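Side-chain contact in hydroxylacyl-CoA dehydrogenase (Streptomyces coelicolor, PDB 5BKA), which probably takes part in actinorhodin biosynthesis as a member of the SnoaL-like, NTF2-related family: residues 14-17 with 18-22. Sequence-based numbering, arbitrary orientation.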
ATOM      1  N   VAL B  14       9.055   9.775  -3.743  1.00 36.05           N
ATOM      2  CA  VAL B  14       9.653   8.547  -3.226  1.00 35.00           C
ATOM      3  C   VAL B  14       8.708   7.366  -3.422  1.00 33.64           C
ATOM      4  O   VAL B  14       9.134   6.272  -3.811  1.00 33.26           O
ATOM      5  CB  VAL B  14      10.052   8.723  -1.749  1.00 37.35           C
ATOM      6  CG1 VAL B  14      10.466   7.390  -1.141  1.00 33.88           C
ATOM      7  CG2 VAL B  14      11.180   9.736  -1.623  1.00 36.50           C
ATOM      8  N   LEU B  15       7.413   7.568  -3.161  1.00 33.10           N
ATOM      9  CA  LEU B  15       6.435   6.506  -3.382  1.00 35.66           C
ATOM     10  C   LEU B  15       6.417   6.063  -4.840  1.00 35.64           C
ATOM     11  O   LEU B  15       6.373   4.862  -5.131  1.00 32.02           O
ATOM     12  CB  LEU B  15       5.044   6.973  -2.952  1.00 31.78           C
ATOM     13  CG  LEU B  15       4.775   7.127  -1.454  1.00 31.28           C
ATOM     14  CD1 LEU B  15       3.300   7.418  -1.211  1.00 31.10           C
ATOM     15  CD2 LEU B  15       5.210   5.885  -0.693  1.00 30.40           C
ATOM     16  N   SER B  16       6.435   7.022  -5.769  1.00 33.76           N
ATOM     17  CA  SER B  16       6.504   6.691  -7.189  1.00 38.22           C
ATOM     18  C   SER B  16       7.792   5.946  -7.515  1.00 39.12           C
ATOM     19  O   SER B  16       7.784   4.966  -8.270  1.00 34.88           O
ATOM     20  CB  SER B  16       6.387   7.961  -8.030  1.00 36.21           C
ATOM     21  OG  SER B  16       6.493   7.665  -9.412  1.00 43.20           O
ATOM     22  N   PHE B  17       8.918   6.426  -6.981  1.00 37.00           N
ATOM     23  CA  PHE B  17      10.192   5.731  -7.143  1.00 35.50           C
ATOM     24  C   PHE B  17      10.082   4.277  -6.698  1.00 34.33           C
ATOM     25  O   PHE B  17      10.524   3.364  -7.403  1.00 34.70           O
ATOM     26  CB  PHE B  17      11.281   6.466  -6.356  1.00 36.05           C
ATOM     27  CG  PHE B  17      12.623   5.791  -6.389  1.00 36.51           C
ATOM     28  CD1 PHE B  17      13.456   5.926  -7.488  1.00 39.15           C
ATOM     29  CD2 PHE B  17      13.058   5.032  -5.313  1.00 38.51           C
ATOM     30  CE1 PHE B  17      14.694   5.309  -7.517  1.00 38.77           C
ATOM     31  CE2 PHE B  17      14.295   4.414  -5.337  1.00 38.11           C
ATOM     32  CZ  PHE B  17      15.114   4.553  -6.440  1.00 37.77           C
ATOM     33  N   TYR B  18       9.479   4.045  -5.528  1.00 33.14           N
ATOM     34  CA  TYR B  18       9.317   2.681  -5.032  1.00 32.26           C
ATOM     35  C   TYR B  18       8.365   1.877  -5.911  1.00 34.29           C
ATOM     36  O   TYR B  18       8.564   0.673  -6.109  1.00 32.16           O
ATOM     37  CB  TYR B  18       8.811   2.704  -3.590  1.00 31.30           C
ATOM     38  CG  TYR B  18       9.865   3.053  -2.566  1.00 31.56           C
ATOM     39  CD1 TYR B  18      11.213   2.869  -2.838  1.00 32.38           C
ATOM     40  CD2 TYR B  18       9.509   3.562  -1.324  1.00 31.19           C
ATOM     41  CE1 TYR B  18      12.178   3.188  -1.903  1.00 32.85           C
ATOM     42  CE2 TYR B  18      10.465   3.882  -0.383  1.00 31.70           C
ATOM     43  CZ  TYR B  18      11.798   3.693  -0.677  1.00 32.53           C
ATOM     44  OH  TYR B  18      12.754   4.010   0.259  1.00 33.26           O
ATOM     45  N   GLY B  19       7.320   2.522  -6.436  1.00 32.27           N
ATOM     46  CA  GLY B  19       6.366   1.804  -7.268  1.00 32.41           C
ATOM     47  C   GLY B  19       7.005   1.220  -8.512  1.00 33.53           C
ATOM     48  O   GLY B  19       6.825   0.040  -8.822  1.00 33.64           O
ATOM     49  N   HIS B  20       7.761   2.042  -9.243  1.00 34.63           N
ATOM     50  CA  HIS B  20       8.478   1.551 -10.416  1.00 35.95           C
ATOM     51  C   HIS B  20       9.567   0.560 -10.025  1.00 35.85           C
ATOM     52  O   HIS B  20       9.765  -0.455 -10.705  1.00 36.57           O
ATOM     53  CB  HIS B  20       9.077   2.723 -11.192  1.00 37.35           C
ATOM     54  CG  HIS B  20       8.064   3.552 -11.920  1.00 38.10           C
ATOM     55  ND1 HIS B  20       7.721   3.323 -13.235  1.00 39.55           N
ATOM     56  CD2 HIS B  20       7.321   4.608 -11.515  1.00 37.86           C
ATOM     57  CE1 HIS B  20       6.810   4.203 -13.610  1.00 41.43           C
ATOM     58  NE2 HIS B  20       6.548   4.994 -12.584  1.00 39.14           N
ATOM     59  N   GLN B  21      10.285   0.842  -8.935  1.00 35.19           N
ATOM     60  CA  GLN B  21      11.414   0.007  -8.535  1.00 37.05           C
ATOM     61  C   GLN B  21      10.970  -1.419  -8.224  1.00 34.86           C
ATOM     62  O   GLN B  21      11.547  -2.386  -8.735  1.00 35.73           O
ATOM     63  CB  GLN B  21      12.114   0.637  -7.328  1.00 34.89           C
ATOM     64  CG  GLN B  21      13.287  -0.151  -6.776  1.00 41.14           C
ATOM     65  CD  GLN B  21      13.931   0.534  -5.584  1.00 41.10           C
ATOM     66  OE1 GLN B  21      13.258   0.880  -4.613  1.00 34.05           O
ATOM     67  NE2 GLN B  21      15.241   0.741  -5.655  1.00 37.94           N
HETATM   68  N   MSE B  22       9.941  -1.569  -7.393  1.00 33.68           N
HETATM   69  CA  MSE B  22       9.481  -2.890  -6.962  1.00 33.36           C
HETATM   70  C   MSE B  22       8.838  -3.685  -8.094  1.00 34.17           C
HETATM   71  O   MSE B  22       8.953  -4.909  -8.144  1.00 34.70           O
HETATM   72  CB  MSE B  22       8.487  -2.762  -5.808  1.00 32.13           C
HETATM   73  CG  MSE B  22       9.113  -2.406  -4.477  1.00 53.11           C
HETATM   74 SE   MSE B  22      10.847  -3.237  -4.206  1.00 59.13          SE
HETATM   75  CE  MSE B  22      11.815  -1.644  -3.761  1.00 42.90           C
TER
HETATM   76  O   HOH W   1       4.662   7.067 -11.136  1.00 28.27           O
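Ser16 and His20, one turn apart on helix 10-26 of this SnoaL-like, NTF2-type fold, grip a shared water: Ser16 OG lies 2.6 Å from it and His20 NE2 3.2 Å. The water sits in the plane of the imidazole, at its edge. Ser16 O also meets that edge in plane, 3.3 Å from His20 CD2, while accepting a nearly straight helical bond from His20 N. His20 NE2 has a further, weak hydrogen bond to Leu85 O of a second subunit, so this side of the helix belongs to the assembly interface.

Val14 and Tyr18 carry the side turned to the curved sheet: both touch Leu123 on strand 112-124, and on strand 74-87 of the same chain Val14 packs on Leu85 and Tyr18 on Thr83. Tyr18 N donates to Val14 O at 2.8 Å, and their side chains run alongside each other. Tyr18 CG stands beside its own backbone N (chi1 -76°), which turns the ring back toward Val14. Val14 CG1 then rests over one ring face in a CH-pi contact, 4.1 Å from the ring centroid and 29° off the normal. Phe80 packs edge-to-face against the same tyrosine, whose OH makes a weak hydrogen bond to Asp121. With an alanine here, Val14 CG1 would probably lose the face it rests on, a gap would open toward Phe80, and Asp121 would lose this weak partner.

Phe17 brings its ring obliquely to Tyr18, Phe17 CD2 lying 3.8 Å from Tyr18 CD1. The same ring also meets Gln21, whose amide is fixed at both ends by outside partners, NE2 by Thr36 and OE1 by Arg136. The extended glutamine chain carries that amide obliquely across the phenyl, the planes 61° apart, with Gln21 OE1 and NE2 each 3.8 Å from Phe17 CE2.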